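Local coordinates for protein putative cellulase CEL6 (PDB 1UP3) that probably cleaves internal beta-1,4-glucosidic bonds of cellulose as a family 6 endoglucanase, its catalytic domain being caught here with a thio-linked cello-oligosaccharide, at residues M19-N24 and A30-V35; T114-P119 and G184-V189; V157-S162 and A172-V177; G264-T269 and S282-D287. One frame throughout, in Å; residues are numbered along the deposited sequence. Where two conformers were deposited one is given.

Contact 1: residues M19-N24 and A30-V35; sequences MVAARN and AELTSV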
loop_
_atom_site.group_PDB
_atom_site.type_symbol
_atom_site.label_atom_id
_atom_site.label_comp_id
_atom_site.label_asym_id
_atom_site.label_seq_id
_atom_site.Cartn_x
_atom_site.Cartn_y
_atom_site.Cartn_z
ATOM N N MET A 19 4.940 12.003 -12.472
ATOM C CA MET A 19 4.409 12.683 -13.644
ATOM C C MET A 19 5.014 14.077 -13.755
ATOM O O MET A 19 5.380 14.502 -14.839
ATOM C CB MET A 19 2.862 12.733 -13.601
ATOM C CG MET A 19 2.263 13.350 -14.825
ATOM S SD MET A 19 2.463 12.310 -16.271
ATOM C CE MET A 19 1.279 11.089 -15.983
ATOM N N VAL A 20 5.153 14.760 -12.635
ATOM C CA VAL A 20 5.788 16.088 -12.625
ATOM C C VAL A 20 7.238 15.973 -13.129
ATOM O O VAL A 20 7.647 16.712 -14.028
ATOM C CB VAL A 20 5.715 16.718 -11.249
ATOM C CG1 VAL A 20 6.635 17.968 -11.169
ATOM C CG2 VAL A 20 4.279 17.097 -10.950
ATOM N N ALA A 21 7.993 14.992 -12.621
ATOM C CA ALA A 21 9.342 14.747 -13.125
ATOM C C ALA A 21 9.361 14.412 -14.613
ATOM O O ALA A 21 10.221 14.879 -15.351
ATOM C CB ALA A 21 10.055 13.669 -12.311
ATOM N N ALA A 22 8.437 13.569 -15.071
ATOM C CA ALA A 22 8.454 13.113 -16.465
ATOM C C ALA A 22 8.171 14.282 -17.413
ATOM O O ALA A 22 8.741 14.376 -18.499
ATOM C CB ALA A 22 7.422 12.040 -16.657
ATOM N N ARG A 23 7.287 15.165 -16.985
ATOM C CA ARG A 23 6.931 16.345 -17.780
ATOM C C ARG A 23 8.028 17.407 -17.796
ATOM O O ARG A 23 8.161 18.150 -18.784
ATOM C CB ARG A 23 5.629 16.946 -17.307
ATOM C CG ARG A 23 4.434 16.077 -17.668
ATOM C CD ARG A 23 3.110 16.770 -17.400
ATOM N NE ARG A 23 2.605 16.426 -16.083
ATOM C CZ ARG A 23 1.807 17.195 -15.339
ATOM N NH1 ARG A 23 1.423 18.395 -15.764
ATOM N NH2 ARG A 23 1.418 16.761 -14.132
ATOM N N ASN A 24 8.833 17.455 -16.741
ATOM C CA ASN A 24 9.929 18.430 -16.611
ATOM C C ASN A 24 11.226 17.959 -17.260
ATOM O O ASN A 24 12.112 18.777 -17.587
ATOM C CB ASN A 24 10.214 18.707 -15.148
ATOM C CG ASN A 24 9.323 19.770 -14.556
ATOM O OD1 ASN A 24 9.118 20.844 -15.141
ATOM N ND2 ASN A 24 8.821 19.493 -13.345
ATOM N N ALA A 30 12.691 8.220 -20.913
ATOM C CA ALA A 30 11.811 7.085 -21.125
ATOM C C ALA A 30 11.442 6.389 -19.825
ATOM O O ALA A 30 10.314 5.881 -19.694
ATOM C CB ALA A 30 12.486 6.070 -22.078
ATOM N N GLU A 31 12.390 6.342 -18.897
ATOM C CA GLU A 31 12.186 5.637 -17.644
ATOM C C GLU A 31 11.175 6.386 -16.786
ATOM O O GLU A 31 10.271 5.776 -16.219
ATOM C CB GLU A 31 13.492 5.487 -16.855
ATOM C CG GLU A 31 14.530 4.574 -17.507
ATOM C CD GLU A 31 15.209 5.206 -18.734
ATOM O OE1 GLU A 31 15.524 6.404 -18.712
ATOM O OE2 GLU A 31 15.417 4.514 -19.771
ATOM N N LEU A 32 11.314 7.701 -16.683
ATOM C CA LEU A 32 10.351 8.467 -15.890
ATOM C C LEU A 32 8.964 8.442 -16.514
ATOM O O LEU A 32 7.961 8.347 -15.805
ATOM C CB LEU A 32 10.788 9.907 -15.690
ATOM C CG LEU A 32 11.974 10.168 -14.809
ATOM C CD1 LEU A 32 12.335 11.632 -14.837
ATOM C CD2 LEU A 32 11.636 9.786 -13.345
ATOM N N THR A 33 8.901 8.521 -17.845
ATOM C CA THR A 33 7.623 8.486 -18.507
ATOM C C THR A 33 6.928 7.133 -18.230
ATOM O O THR A 33 5.733 7.105 -17.996
ATOM C CB THR A 33 7.817 8.739 -19.974
ATOM O OG1 THR A 33 8.163 10.128 -20.154
ATOM C CG2 THR A 33 6.533 8.558 -20.749
ATOM N N SER A 34 7.672 6.036 -18.283
ATOM C CA SER A 34 7.108 4.698 -18.029
ATOM C C SER A 34 6.487 4.607 -16.649
ATOM O O SER A 34 5.322 4.216 -16.505
ATOM C CB SER A 34 8.175 3.623 -18.161
ATOM O OG SER A 34 7.600 2.337 -17.953
ATOM N N VAL A 35 7.256 5.001 -15.644
ATOM C CA VAL A 35 6.764 5.002 -14.250
ATOM C C VAL A 35 5.552 5.931 -14.084
ATOM O O VAL A 35 4.553 5.571 -13.459
ATOM C CB VAL A 35 7.929 5.388 -13.278
ATOM C CG1 VAL A 35 7.433 5.648 -11.864
ATOM C CG2 VAL A 35 9.021 4.298 -13.322
HETATM O O HOH W 1 10.207 12.105 -19.223
#
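Ala21 and Ala22 of 19-24 meet Leu32 and Thr33 of 30-35 in a helical hairpin near the N terminus, two short helices joined by a five-residue loop. The segment axes approach to 8.3 Å and run roughly antiparallel, at 145°. Small residues allow this closeness: the CA atoms of Ala22 and Leu32 are 5.1 Å apart.

Apolar contact carries most of the interface. Leu32 bridges both alanines, its CB lying 4.1 Å from Ala22 CB while, further out, its CD1 comes within 4.0 Å of Ala21 CB. With CG anti to the carbonyl carbon (chi1 -69°), the isobutyl group can reach along the partner helix to Ala21. The Ala22 methyl also rests on the backbone of the second helix, 3.8 Å from Leu32 O. Beyond the pair, Leu32 packs on Ala285 and Ile286 of helix 282-291.

Polar contact is indirect. Thr33 OG1, which also hydrogen-bonds to Asn29 O, faces the gap between the helices, near a bound polyether that Met19, Ala22 and Thr33 help to surround. A single water spans this gap: it donates to Ala22 O at 2.8 Å and is hydrogen-bonded to Thr33 OG1 at 3.0 Å.

Contact 2: residues T114-P119 and G184-V189; sequences TIIVEP and GFSLNV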
loop_
_atom_site.group_PDB
_atom_site.type_symbol
_atom_site.label_atom_id
_atom_site.label_comp_id
_atom_site.label_asym_id
_atom_site.label_seq_id
_atom_site.Cartn_x
_atom_site.Cartn_y
_atom_site.Cartn_z
ATOM N N THR A 114 -10.383 1.111 -4.102
ATOM C CA THR A 114 -9.574 0.063 -3.503
ATOM C C THR A 114 -8.789 0.705 -2.361
ATOM O O THR A 114 -8.196 1.769 -2.556
ATOM C CB THR A 114 -8.651 -0.486 -4.568
ATOM O OG1 THR A 114 -9.411 -1.088 -5.615
ATOM C CG2 THR A 114 -7.716 -1.602 -4.019
ATOM N N ILE A 115 -8.887 0.139 -1.157
ATOM C CA ILE A 115 -8.278 0.729 0.031
ATOM C C ILE A 115 -7.310 -0.262 0.621
ATOM O O ILE A 115 -7.704 -1.381 0.921
ATOM C CB ILE A 115 -9.312 1.126 1.094
ATOM C CG1 ILE A 115 -10.485 1.910 0.476
ATOM C CG2 ILE A 115 -8.628 1.925 2.224
ATOM C CD1 ILE A 115 -10.132 3.230 -0.153
ATOM N N ILE A 116 -6.059 0.166 0.755
ATOM C CA ILE A 116 -5.003 -0.594 1.415
ATOM C C ILE A 116 -4.884 -0.014 2.843
ATOM O O ILE A 116 -4.515 1.147 3.035
ATOM C CB ILE A 116 -3.687 -0.466 0.684
ATOM C CG1 ILE A 116 -3.818 -0.787 -0.826
ATOM C CG2 ILE A 116 -2.614 -1.300 1.398
ATOM C CD1 ILE A 116 -4.290 -2.177 -1.075
ATOM N N VAL A 117 -5.242 -0.809 3.838
ATOM C CA VAL A 117 -5.343 -0.331 5.223
ATOM C C VAL A 117 -4.025 -0.608 5.971
ATOM O O VAL A 117 -3.683 -1.754 6.294
ATOM C CB VAL A 117 -6.484 -1.013 5.988
ATOM C CG1 VAL A 117 -6.605 -0.480 7.415
ATOM C CG2 VAL A 117 -7.791 -0.866 5.269
ATOM N N GLU A 118 -3.318 0.483 6.245
ATOM C CA GLU A 118 -2.178 0.532 7.160
ATOM C C GLU A 118 -1.054 -0.462 6.894
ATOM O O GLU A 118 -0.811 -1.383 7.666
ATOM C CB GLU A 118 -2.669 0.447 8.597
ATOM C CG GLU A 118 -3.570 1.613 8.979
ATOM C CD GLU A 118 -2.889 2.974 8.935
ATOM O OE1 GLU A 118 -1.631 3.096 9.019
ATOM O OE2 GLU A 118 -3.646 3.979 8.841
ATOM N N PRO A 119 -0.307 -0.199 5.837
ATOM C CA PRO A 119 0.945 -0.965 5.596
ATOM C C PRO A 119 1.768 -1.066 6.884
ATOM O O PRO A 119 1.981 -0.050 7.534
ATOM C CB PRO A 119 1.690 -0.095 4.573
ATOM C CG PRO A 119 0.568 0.497 3.757
ATOM C CD PRO A 119 -0.511 0.815 4.796
ATOM N N GLY A 184 -10.005 -8.725 1.779
ATOM C CA GLY A 184 -8.876 -9.532 2.200
ATOM C C GLY A 184 -7.712 -8.706 2.705
ATOM O O GLY A 184 -7.856 -7.843 3.579
ATOM N N PHE A 185 -6.535 -9.012 2.178
ATOM C CA PHE A 185 -5.301 -8.451 2.697
ATOM C C PHE A 185 -4.286 -8.101 1.594
ATOM O O PHE A 185 -4.444 -8.505 0.458
ATOM C CB PHE A 185 -4.670 -9.451 3.725
ATOM C CG PHE A 185 -4.365 -10.797 3.141
ATOM C CD1 PHE A 185 -5.352 -11.768 3.072
ATOM C CD2 PHE A 185 -3.082 -11.123 2.675
ATOM C CE1 PHE A 185 -5.086 -13.026 2.543
ATOM C CE2 PHE A 185 -2.829 -12.393 2.171
ATOM C CZ PHE A 185 -3.835 -13.329 2.072
ATOM N N SER A 186 -3.256 -7.331 1.966
ATOM C CA SER A 186 -2.192 -6.965 1.032
ATOM C C SER A 186 -0.864 -7.476 1.495
ATOM O O SER A 186 -0.615 -7.610 2.701
ATOM C CB SER A 186 -2.142 -5.431 0.812
ATOM O OG SER A 186 -2.043 -4.753 2.037
ATOM N N LEU A 187 -0.016 -7.783 0.518
ATOM C CA LEU A 187 1.346 -8.293 0.750
ATOM C C LEU A 187 2.409 -7.518 -0.018
ATOM O O LEU A 187 2.155 -6.978 -1.099
ATOM C CB LEU A 187 1.434 -9.725 0.266
ATOM C CG LEU A 187 0.529 -10.777 0.924
ATOM C CD1 LEU A 187 0.664 -12.134 0.210
ATOM C CD2 LEU A 187 0.902 -10.878 2.406
ATOM N N ASN A 188 3.618 -7.519 0.539
ATOM C CA ASN A 188 4.810 -7.003 -0.128
ATOM C C ASN A 188 4.873 -5.491 -0.262
ATOM O O ASN A 188 5.681 -4.989 -1.048
ATOM C CB ASN A 188 4.966 -7.635 -1.525
ATOM C CG ASN A 188 6.435 -7.917 -1.909
ATOM O OD1 ASN A 188 7.308 -8.178 -1.052
ATOM N ND2 ASN A 188 6.717 -7.809 -3.187
ATOM N N VAL A 189 4.016 -4.771 0.476
ATOM C CA VAL A 189 3.942 -3.330 0.304
ATOM C C VAL A 189 5.296 -2.685 0.647
ATOM O O VAL A 189 5.850 -2.887 1.736
ATOM C CB VAL A 189 2.748 -2.676 1.102
ATOM C CG1 VAL A 189 2.816 -1.146 1.000
ATOM C CG2 VAL A 189 1.426 -3.206 0.621
#
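A buried, wholly side-chain contact links Ile116 to Ser186 and Pro119 to Val189, between strands 113-117 and 184-187 and the loops that follow them, in the distorted alpha/beta barrel of family 6. Strand 153-158 runs between the two strands, but the parallel sheet curves, and side chains two strands apart can meet across its interior. No hydrogen bond joins the segments, and the CA atoms of Ile116 and Ser186 are 7.0 Å apart.

On the strands, CG2 of Ile116, anti to the backbone N, is the branch that touches Ser186 OG, at 3.6 Å. The polar need of the hydroxyl is met by Asp158 OD1 on the intervening strand, to which it is hydrogen-bonded.

Past the C-terminal ends of both strands, the ring of Pro119 meets one branch of Val189. CG1 of the valine is 3.9 Å from Pro119 CB and equally close to Pro119 CG, with the two side chains crossing at a slant. Val189 belongs to the glycan pocket, so this second pair lies at the sugar-binding end of the sheet.

Around the contact, Ile116 packs on Tyr156 of strand 153-158 and Thr74 of strand 72-75, while Ile116 and Ser186 both touch Val215 of strand 213-217.

Contact 3: residues V157-S162 and A172-V177; sequences VDAGHS and ARLNDV. With BGC (beta-D-glucopyranose), chain B.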
loop_
_atom_site.group_PDB
_atom_site.type_symbol
_atom_site.label_atom_id
_atom_site.label_comp_id
_atom_site.label_asym_id
_atom_site.label_seq_id
_atom_site.Cartn_x
_atom_site.Cartn_y
_atom_site.Cartn_z
ATOM N N VAL A 157 -6.599 -5.338 4.132
ATOM C CA VAL A 157 -5.829 -5.023 5.337
ATOM C C VAL A 157 -4.385 -5.436 5.149
ATOM O O VAL A 157 -4.086 -6.557 4.736
ATOM C CB VAL A 157 -6.410 -5.801 6.555
ATOM C CG1 VAL A 157 -5.585 -5.526 7.769
ATOM C CG2 VAL A 157 -7.893 -5.428 6.722
ATOM N N ASP A 158 -3.438 -4.570 5.446
ATOM C CA ASP A 158 -2.076 -4.978 5.144
ATOM C C ASP A 158 -1.617 -6.106 6.061
ATOM O O ASP A 158 -1.832 -6.071 7.293
ATOM C CB ASP A 158 -1.121 -3.811 5.214
ATOM C CG ASP A 158 0.243 -4.200 4.719
ATOM O OD1 ASP A 158 0.384 -4.367 3.492
ATOM O OD2 ASP A 158 1.188 -4.490 5.515
ATOM N N ALA A 159 -0.851 -7.051 5.486
ATOM C CA ALA A 159 -0.460 -8.266 6.188
ATOM C C ALA A 159 1.062 -8.558 6.086
ATOM O O ALA A 159 1.480 -9.715 6.252
ATOM C CB ALA A 159 -1.257 -9.436 5.637
ATOM N N GLY A 160 1.874 -7.547 5.829
ATOM C CA GLY A 160 3.321 -7.749 5.819
ATOM C C GLY A 160 3.788 -8.472 4.594
ATOM O O GLY A 160 3.392 -8.119 3.476
ATOM N N HIS A 161 4.638 -9.476 4.774
ATOM C CA HIS A 161 5.231 -10.224 3.652
ATOM C C HIS A 161 5.747 -11.558 4.121
ATOM O O HIS A 161 5.769 -11.828 5.310
ATOM C CB HIS A 161 6.299 -9.392 2.924
ATOM C CG HIS A 161 7.467 -9.021 3.763
ATOM N ND1 HIS A 161 8.339 -9.959 4.290
ATOM C CD2 HIS A 161 7.915 -7.805 4.173
ATOM C CE1 HIS A 161 9.261 -9.324 4.994
ATOM N NE2 HIS A 161 9.018 -8.020 4.953
ATOM N N SER A 162 6.157 -12.379 3.163
ATOM C CA SER A 162 6.496 -13.778 3.404
ATOM C C SER A 162 7.731 -13.993 4.275
ATOM O O SER A 162 7.989 -15.140 4.631
ATOM C CB SER A 162 6.686 -14.468 2.057
ATOM O OG SER A 162 7.774 -13.855 1.377
ATOM N N ALA A 172 -3.904 -15.028 12.332
ATOM C CA ALA A 172 -4.528 -14.775 13.626
ATOM C C ALA A 172 -4.871 -13.302 13.809
ATOM O O ALA A 172 -5.971 -12.957 14.302
ATOM C CB ALA A 172 -3.649 -15.243 14.759
ATOM N N ARG A 173 -3.942 -12.431 13.455
ATOM C CA ARG A 173 -4.160 -10.997 13.563
ATOM C C ARG A 173 -5.240 -10.548 12.591
ATOM O O ARG A 173 -6.083 -9.716 12.944
ATOM C CB ARG A 173 -2.863 -10.235 13.367
ATOM C CG ARG A 173 -1.841 -10.551 14.430
ATOM C CD ARG A 173 -0.521 -9.831 14.308
ATOM N NE ARG A 173 0.417 -10.442 15.242
ATOM C CZ ARG A 173 1.555 -9.934 15.639
ATOM N NH1 ARG A 173 1.981 -8.751 15.220
ATOM N NH2 ARG A 173 2.305 -10.639 16.476
ATOM N N LEU A 174 -5.208 -11.034 11.355
ATOM C CA LEU A 174 -6.251 -10.648 10.371
ATOM C C LEU A 174 -7.631 -11.091 10.843
ATOM O O LEU A 174 -8.609 -10.357 10.692
ATOM C CB LEU A 174 -5.945 -11.292 9.019
ATOM C CG LEU A 174 -4.762 -10.663 8.278
ATOM C CD1 LEU A 174 -4.355 -11.560 7.115
ATOM C CD2 LEU A 174 -5.116 -9.288 7.727
ATOM N N ASN A 175 -7.705 -12.289 11.427
ATOM C CA ASN A 175 -8.986 -12.791 11.906
ATOM C C ASN A 175 -9.486 -11.918 13.044
ATOM O O ASN A 175 -10.678 -11.607 13.081
ATOM C CB ASN A 175 -8.895 -14.281 12.264
ATOM C CG ASN A 175 -8.865 -15.159 11.026
ATOM O OD1 ASN A 175 -9.473 -14.828 9.971
ATOM N ND2 ASN A 175 -8.167 -16.288 11.127
ATOM N N ASP A 176 -8.590 -11.502 13.928
ATOM C CA ASP A 176 -8.941 -10.606 15.026
ATOM C C ASP A 176 -9.463 -9.249 14.589
ATOM O O ASP A 176 -10.260 -8.655 15.310
ATOM C CB ASP A 176 -7.752 -10.353 15.930
ATOM C CG ASP A 176 -8.153 -9.620 17.215
ATOM O OD1 ASP A 176 -8.948 -10.203 17.989
ATOM O OD2 ASP A 176 -7.766 -8.460 17.528
ATOM N N VAL A 177 -9.023 -8.729 13.441
ATOM C CA VAL A 177 -9.481 -7.393 13.034
ATOM C C VAL A 177 -10.646 -7.461 12.048
ATOM O O VAL A 177 -11.036 -6.463 11.495
ATOM C CB VAL A 177 -8.315 -6.503 12.481
ATOM C CG1 VAL A 177 -7.197 -6.359 13.507
ATOM C CG2 VAL A 177 -7.816 -7.074 11.138
HETATM C C2 BGC B . 11.120 -7.263 7.797
HETATM C C3 BGC B . 11.139 -5.826 7.333
HETATM C C4 BGC B . 10.694 -4.846 8.425
HETATM C C5 BGC B . 11.410 -5.133 9.769
HETATM C C6 BGC B . 10.797 -4.305 10.903
HETATM C C1 BGC B . 11.860 -7.353 9.122
HETATM O O2 BGC B . 11.721 -8.076 6.796
HETATM O O3 BGC B . 10.347 -5.704 6.147
HETATM O O4 BGC B . 11.027 -3.554 8.063
HETATM O O5 BGC B . 11.223 -6.484 10.047
HETATM O O6 BGC B . 11.590 -4.529 12.064
#
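Val157 and Ala159 pack against Leu174 and Val177 within a beta-alpha-beta unit, strand 153-158, helix 167-176 and strand 184-187, joining the end of the strand to the last turn of the helix that follows it.

The contact between the segments is apolar. Leu174 forks over the strand end: its CD2 lies 3.8 Å from Val157 CG1, while its CD1 is 4.0 Å from Ala159 CB. The Val157 and Leu174 side chains lie alongside each other and point opposite ways. Their packing is extended by Val177 CG2, 4.3 Å from the same Val157 CG1. Leu122 of helix 121-124 touches Val157, Leu174 and Val177, and Ile205 of helix 195-208 also packs on Leu174.

Polar bonds shape the loop beyond the strand. Asp158 closes an Asx turn, OD2 accepting from Gly160 N at 3.1 Å in a nearly straight bond (164°) that comes from above the carboxylate plane. The same oxygen accepts from Asp120 N, so it takes two backbone N-H donors and ties the turn to the loop after strand 113-117.

Sugar binding follows along the loop. His161 NE2 donates to O3 of a glucose unit at 2.9 Å and 169°, with O3 approaching the rim of the imidazole.

ND1 of the same ring is engaged by Arg163 N; this bond fixes the rotation of the imidazole and leaves the NE2 N-H directed at O3 of the glucose, so that the backbone just after the histidine positions the group that holds the sugar.

Contact 4: residues G264-T269 and S282-D287; sequences GESDGT and SQYAID. With SO4 (sulfate ion), chain E.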
loop_
_atom_site.group_PDB
_atom_site.type_symbol
_atom_site.label_atom_id
_atom_site.label_comp_id
_atom_site.label_asym_id
_atom_site.label_seq_id
_atom_site.Cartn_x
_atom_site.Cartn_y
_atom_site.Cartn_z
ATOM N N GLY A 264 10.398 5.359 -6.908
ATOM C CA GLY A 264 11.083 6.641 -6.900
ATOM C C GLY A 264 11.040 7.303 -5.545
ATOM O O GLY A 264 11.947 8.044 -5.192
ATOM N N GLU A 265 10.033 6.996 -4.728
ATOM C CA GLU A 265 9.980 7.549 -3.366
ATOM C C GLU A 265 10.996 6.884 -2.457
ATOM O O GLU A 265 11.170 5.652 -2.499
ATOM C CB GLU A 265 8.587 7.380 -2.768
ATOM C CG GLU A 265 7.606 8.364 -3.312
ATOM C CD GLU A 265 6.259 8.195 -2.596
ATOM O OE1 GLU A 265 6.191 7.515 -1.517
ATOM O OE2 GLU A 265 5.314 8.714 -3.063
ATOM N N SER A 266 11.724 7.693 -1.684
ATOM C CA SER A 266 12.704 7.175 -0.745
ATOM C C SER A 266 12.023 6.378 0.357
ATOM O O SER A 266 10.947 6.720 0.809
ATOM C CB SER A 266 13.525 8.296 -0.127
ATOM O OG SER A 266 14.451 7.763 0.813
ATOM N N ASP A 267 12.687 5.327 0.818
ATOM C CA ASP A 267 12.219 4.548 1.958
ATOM C C ASP A 267 12.582 5.219 3.287
ATOM O O ASP A 267 12.087 4.797 4.353
ATOM C CB ASP A 267 12.764 3.123 1.912
ATOM C CG ASP A 267 12.318 2.369 0.683
ATOM O OD1 ASP A 267 11.087 2.347 0.450
ATOM O OD2 ASP A 267 13.133 1.787 -0.086
ATOM N N GLY A 268 13.491 6.194 3.240
ATOM C CA GLY A 268 13.969 6.876 4.434
ATOM C C GLY A 268 15.436 7.277 4.325
ATOM O O GLY A 268 16.083 7.061 3.310
ATOM N N THR A 269 15.970 7.815 5.418
ATOM C CA THR A 269 17.369 8.165 5.473
ATOM C C THR A 269 18.318 6.951 5.480
ATOM O O THR A 269 19.450 7.020 4.970
ATOM C CB THR A 269 17.605 9.084 6.675
ATOM O OG1 THR A 269 17.107 8.468 7.856
ATOM C CG2 THR A 269 16.822 10.339 6.585
ATOM N N SER A 282 14.052 11.285 -8.557
ATOM C CA SER A 282 14.013 10.828 -9.957
ATOM C C SER A 282 15.006 9.709 -10.239
ATOM O O SER A 282 14.716 8.762 -10.982
ATOM C CB SER A 282 14.251 11.976 -10.956
ATOM O OG SER A 282 13.126 12.818 -11.018
ATOM N N GLN A 283 16.229 9.823 -9.719
ATOM C CA GLN A 283 17.263 8.825 -9.934
ATOM C C GLN A 283 16.822 7.442 -9.467
ATOM O O GLN A 283 17.144 6.455 -10.091
ATOM C CB GLN A 283 18.574 9.221 -9.222
ATOM C CG GLN A 283 19.702 8.234 -9.482
ATOM C CD GLN A 283 20.218 8.388 -10.863
ATOM O OE1 GLN A 283 20.662 9.484 -11.223
ATOM N NE2 GLN A 283 20.106 7.339 -11.693
ATOM N N TYR A 284 16.120 7.371 -8.343
ATOM C CA TYR A 284 15.619 6.094 -7.843
ATOM C C TYR A 284 14.619 5.468 -8.817
ATOM O O TYR A 284 14.720 4.247 -9.117
ATOM C CB TYR A 284 14.971 6.243 -6.475
ATOM C CG TYR A 284 15.926 6.438 -5.295
ATOM C CD1 TYR A 284 17.298 6.605 -5.469
ATOM C CD2 TYR A 284 15.408 6.586 -4.037
ATOM C CE1 TYR A 284 18.127 6.804 -4.387
ATOM C CE2 TYR A 284 16.233 6.781 -2.915
ATOM C CZ TYR A 284 17.583 6.870 -3.107
ATOM O OH TYR A 284 18.429 7.069 -2.012
ATOM N N ALA A 285 13.689 6.276 -9.326
ATOM C CA ALA A 285 12.737 5.770 -10.339
ATOM C C ALA A 285 13.458 5.313 -11.613
ATOM O O ALA A 285 13.166 4.236 -12.168
ATOM C CB ALA A 285 11.664 6.794 -10.649
ATOM N N ILE A 286 14.420 6.116 -12.062
ATOM C CA ILE A 286 15.182 5.769 -13.261
ATOM C C ILE A 286 15.958 4.465 -13.073
ATOM O O ILE A 286 15.977 3.612 -13.963
ATOM C CB ILE A 286 16.090 6.954 -13.634
ATOM C CG1 ILE A 286 15.227 8.092 -14.139
ATOM C CG2 ILE A 286 17.120 6.584 -14.696
ATOM C CD1 ILE A 286 15.898 9.468 -14.132
ATOM N N ASP A 287 16.618 4.290 -11.923
ATOM C CA ASP A 287 17.367 3.056 -11.683
ATOM C C ASP A 287 16.453 1.805 -11.638
ATOM O O ASP A 287 16.777 0.759 -12.219
ATOM C CB ASP A 287 18.215 3.158 -10.417
ATOM C CG ASP A 287 19.365 4.198 -10.533
ATOM O OD1 ASP A 287 19.679 4.704 -11.637
ATOM O OD2 ASP A 287 20.015 4.567 -9.543
HETATM S S SO4 E . 20.434 8.633 9.147
HETATM O O1 SO4 E . 19.900 9.789 9.831
HETATM O O2 SO4 E . 20.894 8.993 7.817
HETATM O O3 SO4 E . 19.469 7.524 9.111
HETATM O O4 SO4 E . 21.529 7.996 9.914
#
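The loop after strand 254-258 lies against the start of the C-terminal helix, beside a pocket that holds a polyether molecule next to Tyr284 and Asp287. Gly264 provides the close backbone approach, with its CA only 3.6 Å from Ala285 N and 3.8 Å from Ala285 CB. Having no side chain, and with a positive phi (109°), it lets the loop backbone lie directly against the first turn of the helix.

Tyr284 lies along the loop. Its CB is 3.7 Å from Gly264 O, and farther out the tyrosine presents its edge to Ser266, CE2 coming within 4.2 Å of Ser266 CA. A chi1 of -74° swings the ring to the side of its own backbone N, from where it extends to Ser266.

Ser266 in turn forms an ST turn, OG accepting from Gly268 N at 3.0 Å. The hydroxyl is also hydrogen-bonded to Pro275 O and Asn235 ND2. Farther along, Thr269 OG1 donates to O3 of a sulfate, probably from the crystallisation liquor, at 2.8 Å; Gly271 N and Gly273 N bind the same ion.

No hydrogen bond joins the two segments, which meet by van der Waals contact, while hydrogen bonds made within the loop and to its surroundings hold the Ser266 hydroxyl in place.

From the N terminus, contact 1 comes first and closes the short turn between helices 17-24 and 30-36. The chain then enters the parallel sheet, where contact 2 spans a much longer excursion from strand 113-117 to strand 184-187. Contact 3 falls entirely within that excursion: it closes the strand-to-helix connection 163-171 and ties helix 167-176 to strand 153-158, the strand lying between the two of contact 2, so the two contacts touch through neighbouring strands. Contact 4 follows in series, closing the loop that leads into helix 282-291. This helix returns to the beginning of the chain: Ser282 and Ile286 touch Ala21 and Leu32, so contacts 1 and 4 join the two termini, across the chain's centre from contact 3.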